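Local structure of transcriptional regulator fur family (7DH8) at residues R38-T43 with M91-V96; F95-E100 with V118-C123. The protein probably acts as a zinc-dependent, DNA-binding repressor of the Fur family that regulates zinc uptake genes. One frame throughout, in Å; residues are numbered along the deposited sequence.

Contact 1. Residues R38-T43 with M91-V96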
loop_
_atom_site.group_PDB
_atom_site.type_symbol
_atom_site.label_atom_id
_atom_site.label_comp_id
_atom_site.label_asym_id
_atom_site.label_seq_id
_atom_site.Cartn_x
_atom_site.Cartn_y
_atom_site.Cartn_z
ATOM N N ARG A 38 -23.013 -10.610 16.259
ATOM C CA ARG A 38 -23.264 -9.280 15.685
ATOM C C ARG A 38 -24.271 -9.501 14.566
ATOM O O ARG A 38 -24.642 -10.629 14.281
ATOM C CB ARG A 38 -22.013 -8.518 15.301
ATOM C CG ARG A 38 -21.938 -7.163 15.978
ATOM C CD ARG A 38 -22.921 -6.197 15.353
ATOM N NE ARG A 38 -23.358 -5.152 16.261
ATOM C CZ ARG A 38 -24.416 -4.351 16.097
ATOM N NH1 ARG A 38 -25.202 -4.449 15.041
ATOM N NH2 ARG A 38 -24.702 -3.450 17.014
ATOM N N GLY A 39 -24.600 -8.483 13.799
ATOM C CA GLY A 39 -25.639 -8.705 12.777
ATOM C C GLY A 39 -25.387 -9.887 11.847
ATOM O O GLY A 39 -26.329 -10.645 11.618
ATOM N N LEU A 40 -24.148 -10.155 11.454
ATOM C CA LEU A 40 -23.902 -11.044 10.310
ATOM C C LEU A 40 -23.889 -12.556 10.446
ATOM O O LEU A 40 -23.935 -13.085 11.559
ATOM C CB LEU A 40 -22.571 -10.507 9.803
ATOM C CG LEU A 40 -21.820 -9.592 10.761
ATOM C CD1 LEU A 40 -20.356 -9.938 10.810
ATOM C CD2 LEU A 40 -22.016 -8.135 10.397
ATOM N N ARG A 41 -23.905 -13.187 9.282
ATOM C CA ARG A 41 -23.831 -14.660 9.149
ATOM C C ARG A 41 -22.873 -15.231 8.104
ATOM O O ARG A 41 -22.808 -14.718 7.014
ATOM C CB ARG A 41 -25.245 -15.097 8.778
ATOM C CG ARG A 41 -26.071 -15.562 9.971
ATOM C CD ARG A 41 -27.450 -14.925 10.119
ATOM N NE ARG A 41 -28.307 -15.337 9.028
ATOM C CZ ARG A 41 -29.124 -14.531 8.382
ATOM N NH1 ARG A 41 -29.226 -13.263 8.743
ATOM N NH2 ARG A 41 -29.835 -15.007 7.385
ATOM N N LEU A 42 -22.209 -16.314 8.452
ATOM C CA LEU A 42 -21.195 -16.866 7.561
ATOM C C LEU A 42 -21.782 -17.965 6.679
ATOM O O LEU A 42 -21.838 -19.130 7.082
ATOM C CB LEU A 42 -20.026 -17.373 8.402
ATOM C CG LEU A 42 -18.645 -17.359 7.722
ATOM C CD1 LEU A 42 -17.993 -15.932 7.663
ATOM C CD2 LEU A 42 -17.727 -18.351 8.399
ATOM N N THR A 43 -22.220 -17.582 5.465
ATOM C CA THR A 43 -22.727 -18.537 4.490
ATOM C C THR A 43 -21.655 -19.575 4.159
ATOM O O THR A 43 -20.460 -19.319 4.320
ATOM C CB THR A 43 -23.167 -17.828 3.200
ATOM O OG1 THR A 43 -22.013 -17.410 2.459
ATOM C CG2 THR A 43 -24.057 -16.614 3.477
ATOM N N MET A 91 -13.803 -8.829 3.930
ATOM C CA MET A 91 -12.923 -7.682 4.124
ATOM C C MET A 91 -13.601 -6.584 4.942
ATOM O O MET A 91 -12.966 -5.955 5.806
ATOM C CB MET A 91 -12.483 -7.144 2.767
ATOM C CG MET A 91 -11.323 -7.938 2.112
ATOM S SD MET A 91 -10.913 -7.115 0.564
ATOM C CE MET A 91 -12.487 -7.103 -0.259
ATOM N N ALA A 92 -14.880 -6.322 4.674
ATOM C CA ALA A 92 -15.526 -5.191 5.333
ATOM C C ALA A 92 -15.646 -5.441 6.830
ATOM O O ALA A 92 -15.570 -4.497 7.634
ATOM C CB ALA A 92 -16.893 -4.925 4.695
ATOM N N ASN A 93 -15.757 -6.712 7.211
ATOM C CA ASN A 93 -15.851 -7.160 8.593
ATOM C C ASN A 93 -14.507 -7.524 9.209
ATOM O O ASN A 93 -14.469 -8.068 10.323
ATOM C CB ASN A 93 -16.803 -8.346 8.652
ATOM C CG ASN A 93 -18.217 -7.944 8.303
ATOM O OD1 ASN A 93 -18.895 -7.307 9.108
ATOM N ND2 ASN A 93 -18.653 -8.260 7.087
ATOM N N GLY A 94 -13.413 -7.273 8.507
ATOM C CA GLY A 94 -12.094 -7.447 9.075
ATOM C C GLY A 94 -11.631 -8.872 9.267
ATOM O O GLY A 94 -10.680 -9.087 10.030
ATOM N N PHE A 95 -12.251 -9.850 8.605
ATOM C CA PHE A 95 -11.757 -11.224 8.669
ATOM C C PHE A 95 -10.651 -11.522 7.660
ATOM O O PHE A 95 -9.965 -12.528 7.802
ATOM C CB PHE A 95 -12.915 -12.210 8.469
ATOM C CG PHE A 95 -14.047 -12.000 9.444
ATOM C CD1 PHE A 95 -13.832 -12.147 10.824
ATOM C CD2 PHE A 95 -15.312 -11.643 9.005
ATOM C CE1 PHE A 95 -14.858 -11.962 11.725
ATOM C CE2 PHE A 95 -16.344 -11.460 9.910
ATOM C CZ PHE A 95 -16.118 -11.611 11.269
ATOM N N VAL A 96 -10.489 -10.687 6.641
ATOM C CA VAL A 96 -9.497 -10.880 5.583
ATOM C C VAL A 96 -8.914 -9.512 5.323
ATOM O O VAL A 96 -9.636 -8.514 5.378
ATOM C CB VAL A 96 -10.146 -11.454 4.312
ATOM C CG1 VAL A 96 -9.323 -11.081 3.025
ATOM C CG2 VAL A 96 -10.382 -12.987 4.454
#

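Contact 2. Residues F95-E100 with V118-C123. With ZN (zinc ion), chain B; ZN (zinc ion), chain C.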
loop_
_atom_site.group_PDB
_atom_site.type_symbol
_atom_site.label_atom_id
_atom_site.label_comp_id
_atom_site.label_asym_id
_atom_site.label_seq_id
_atom_site.Cartn_x
_atom_site.Cartn_y
_atom_site.Cartn_z
ATOM N N PHE A 95 -12.251 -9.850 8.605
ATOM C CA PHE A 95 -11.757 -11.224 8.669
ATOM C C PHE A 95 -10.651 -11.522 7.660
ATOM O O PHE A 95 -9.965 -12.528 7.802
ATOM C CB PHE A 95 -12.915 -12.210 8.469
ATOM C CG PHE A 95 -14.047 -12.000 9.444
ATOM C CD1 PHE A 95 -13.832 -12.147 10.824
ATOM C CD2 PHE A 95 -15.312 -11.643 9.005
ATOM C CE1 PHE A 95 -14.858 -11.962 11.725
ATOM C CE2 PHE A 95 -16.344 -11.460 9.910
ATOM C CZ PHE A 95 -16.118 -11.611 11.269
ATOM N N VAL A 96 -10.489 -10.687 6.641
ATOM C CA VAL A 96 -9.497 -10.880 5.583
ATOM C C VAL A 96 -8.914 -9.512 5.323
ATOM O O VAL A 96 -9.636 -8.514 5.378
ATOM C CB VAL A 96 -10.146 -11.454 4.312
ATOM C CG1 VAL A 96 -9.323 -11.081 3.025
ATOM C CG2 VAL A 96 -10.382 -12.987 4.454
ATOM N N HIS A 97 -7.610 -9.440 5.102
ATOM C CA HIS A 97 -6.979 -8.183 4.782
ATOM C C HIS A 97 -6.523 -8.243 3.344
ATOM O O HIS A 97 -5.971 -9.255 2.915
ATOM C CB HIS A 97 -5.758 -7.883 5.678
ATOM C CG HIS A 97 -6.098 -7.747 7.132
ATOM N ND1 HIS A 97 -6.604 -6.579 7.661
ATOM C CD2 HIS A 97 -5.987 -8.613 8.166
ATOM C CE1 HIS A 97 -6.818 -6.742 8.958
ATOM N NE2 HIS A 97 -6.419 -7.958 9.296
ATOM N N LYS A 98 -6.711 -7.143 2.625
ATOM C CA LYS A 98 -6.096 -7.004 1.326
ATOM C C LYS A 98 -4.781 -6.275 1.508
ATOM O O LYS A 98 -4.756 -5.168 2.058
ATOM C CB LYS A 98 -6.979 -6.225 0.348
ATOM C CG LYS A 98 -6.361 -6.237 -1.120
ATOM C CD LYS A 98 -7.192 -5.315 -2.041
ATOM C CE LYS A 98 -6.441 -4.954 -3.346
ATOM N NZ LYS A 98 -7.366 -4.218 -4.309
ATOM N N LEU A 99 -3.694 -6.905 1.082
ATOM C CA LEU A 99 -2.363 -6.287 1.098
ATOM C C LEU A 99 -2.188 -5.478 -0.180
ATOM O O LEU A 99 -2.072 -6.040 -1.265
ATOM C CB LEU A 99 -1.297 -7.362 1.193
ATOM C CG LEU A 99 -1.477 -8.164 2.500
ATOM C CD1 LEU A 99 -0.478 -9.311 2.558
ATOM C CD2 LEU A 99 -1.389 -7.218 3.766
ATOM N N GLU A 100 -2.120 -4.156 -0.047
ATOM C CA GLU A 100 -2.127 -3.328 -1.242
ATOM C C GLU A 100 -0.861 -3.431 -2.043
ATOM O O GLU A 100 -0.916 -3.262 -3.264
ATOM C CB GLU A 100 -2.365 -1.863 -0.881
ATOM C CG GLU A 100 -3.595 -1.689 -0.094
ATOM C CD GLU A 100 -4.820 -1.628 -0.980
ATOM O OE1 GLU A 100 -4.639 -1.534 -2.201
ATOM O OE2 GLU A 100 -5.956 -1.675 -0.448
ATOM N N VAL A 118 -3.367 -2.206 10.871
ATOM C CA VAL A 118 -2.217 -2.867 11.511
ATOM C C VAL A 118 -1.070 -2.973 10.517
ATOM O O VAL A 118 -1.304 -3.121 9.327
ATOM C CB VAL A 118 -2.544 -4.278 12.022
ATOM C CG1 VAL A 118 -3.472 -4.237 13.206
ATOM C CG2 VAL A 118 -3.044 -5.181 10.849
ATOM N N PRO A 119 0.164 -2.935 10.982
ATOM C CA PRO A 119 1.303 -3.212 10.105
ATOM C C PRO A 119 1.365 -4.681 9.715
ATOM O O PRO A 119 1.034 -5.587 10.492
ATOM C CB PRO A 119 2.520 -2.845 10.980
ATOM C CG PRO A 119 1.923 -1.981 12.126
ATOM C CD PRO A 119 0.581 -2.582 12.344
ATOM N N PHE A 120 1.896 -4.878 8.537
ATOM C CA PHE A 120 2.301 -6.153 7.974
ATOM C C PHE A 120 3.761 -6.091 7.597
ATOM O O PHE A 120 4.193 -5.090 7.009
ATOM C CB PHE A 120 1.483 -6.457 6.689
ATOM C CG PHE A 120 0.094 -6.799 6.984
ATOM C CD1 PHE A 120 -0.858 -5.798 7.065
ATOM C CD2 PHE A 120 -0.271 -8.102 7.235
ATOM C CE1 PHE A 120 -2.148 -6.097 7.405
ATOM C CE2 PHE A 120 -1.577 -8.395 7.578
ATOM C CZ PHE A 120 -2.499 -7.407 7.655
ATOM N N LEU A 121 4.518 -7.169 7.928
ATOM C CA LEU A 121 5.862 -7.385 7.416
ATOM C C LEU A 121 5.731 -8.312 6.217
ATOM O O LEU A 121 5.257 -9.437 6.361
ATOM C CB LEU A 121 6.765 -8.038 8.470
ATOM C CG LEU A 121 6.792 -7.372 9.864
ATOM C CD1 LEU A 121 7.592 -8.175 10.837
ATOM C CD2 LEU A 121 7.286 -5.908 9.720
ATOM N N ILE A 122 6.134 -7.858 5.044
ATOM C CA ILE A 122 5.945 -8.639 3.830
ATOM C C ILE A 122 7.310 -8.893 3.236
ATOM O O ILE A 122 8.029 -7.958 2.909
ATOM C CB ILE A 122 5.008 -7.929 2.834
ATOM C CG1 ILE A 122 3.662 -7.663 3.477
ATOM C CG2 ILE A 122 4.755 -8.824 1.551
ATOM C CD1 ILE A 122 2.761 -6.692 2.551
ATOM N N CYS A 123 7.716 -10.171 3.160
ATOM C CA CYS A 123 9.055 -10.453 2.694
ATOM C C CYS A 123 9.070 -10.232 1.191
ATOM O O CYS A 123 8.208 -10.751 0.487
ATOM C CB CYS A 123 9.471 -11.891 3.032
ATOM S SG CYS A 123 11.082 -12.316 2.408
HETATM ZN ZN ZN B . -6.326 -8.500 11.235
HETATM ZN ZN ZN C . 11.212 -14.535 3.152
#

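Contact 1. Residues R38-T43 with M91-V96
The isobutyl end of L40 faces the side-chain amide oxygen of N93, the two residues reaching toward each other across the gap. Both methyl groups straddle that oxygen: CD1 and CD2 of L40 each lie 3.5 Å from OD1 of N93. No hydrogen bond forms across the segments; the contact is van der Waals packing against a polar atom. L40 also sends CD1 to the rim of the F95 ring, near its plane and 4.4 Å from CE2. A branched leucine suits this partly exposed place, because both methyls can close on the amide oxygen while CD1 also reaches the ring.

The N93 amide is steered by its own helix. Its CG stands beside the backbone N and opposite the carbonyl carbon (chi1 -66°), and ND2 turns back to donate to the carbonyl O of F89, which leaves OD1 facing L40. Helix 80-92, probably the DNA-recognition helix of the Fur-type winged-helix domain, ends here in a Schellman motif: F95 N bonds to L90 O, while G94 N bonds to M91 O at 3.0 Å. G94 takes up the positive phi (73°) that this ending demands, a conformation costly for residues with a CB. The reversal brings the F95 ring under the carbonyl of N93, whose O sits 3.8 Å above the plane, over the ring centre.

Further out, L42 packs on V28, V31 and C35 of helix 25-35, on F89 of helix 80-92 and on A47 of helix 44-56, so the loop is tied to three helices. Next to it, T43 occupies the N-cap of helix 44-56 and its OG1 is hydrogen-bonded to R46 N.

Contact 2. Residues F95-E100 with V118-C123
F120 points the edge of its ring at a face of H97 in an edge-to-face aromatic pair, the planes inclined at 65° and the centroids 5.3 Å apart. The pair bridges two parts of the Fur fold: strand 96-99 belongs to the two-stranded wing of the winged-helix domain, strand 119-123 to the mixed sheet of the domain thought to mediate dimerisation. The strands are not sheet partners. Their axes approach to 10.1 Å at an angle of 59°, and the two segments meet through side chains, with no hydrogen bond between them.

F120 CZ is the leading atom, 3.7 Å from H97 CG and displaced toward the rim of the imidazole. The flat phenyl suits both neighbours, since its rim serves the histidine while a broad face is offered to L99. CD2 of L99 sits 3.6 Å from the centroid of the F120 ring and only 11° off the normal, a CH-pi contact over the centre. The other branch of this leucine, L99 CD1, goes to CD1 of I122 at 4.2 Å, the two aliphatic chains running alongside one another in opposite senses. Leucine's fork thus divides between an aromatic and an aliphatic neighbour in a buried place, with A129 and V106 also against it.

Packing on F120, together with the H116 ring, probably limits the tilt of the H97 ring, which is a zinc ligand beside C108, H116 and E131. Farther along segment 118-123, C123 binds a second zinc through SG, completed by C126, C163 and C166. The first zinc is met by NE2 of H97 at 2.0 Å.

How the contacts relate
Contacts 1 and 2 lie about 17 Å apart between centres and share F95 and V96, where the turn after helix 80-92 runs straight into strand 96-99. They also touch directly, SD of M91 lying 4.0 Å from CB of K98. A zinc ion lies near both. The F95 side chain of contact 1 comes within about 8 Å of the ion held by H97 of contact 2, and F95 shares backbone hydrogen bonding with C108, another ligand. The helix end is therefore linked by a short path to a site that joins both domains, consistent with zinc setting the orientation of the DNA-binding part.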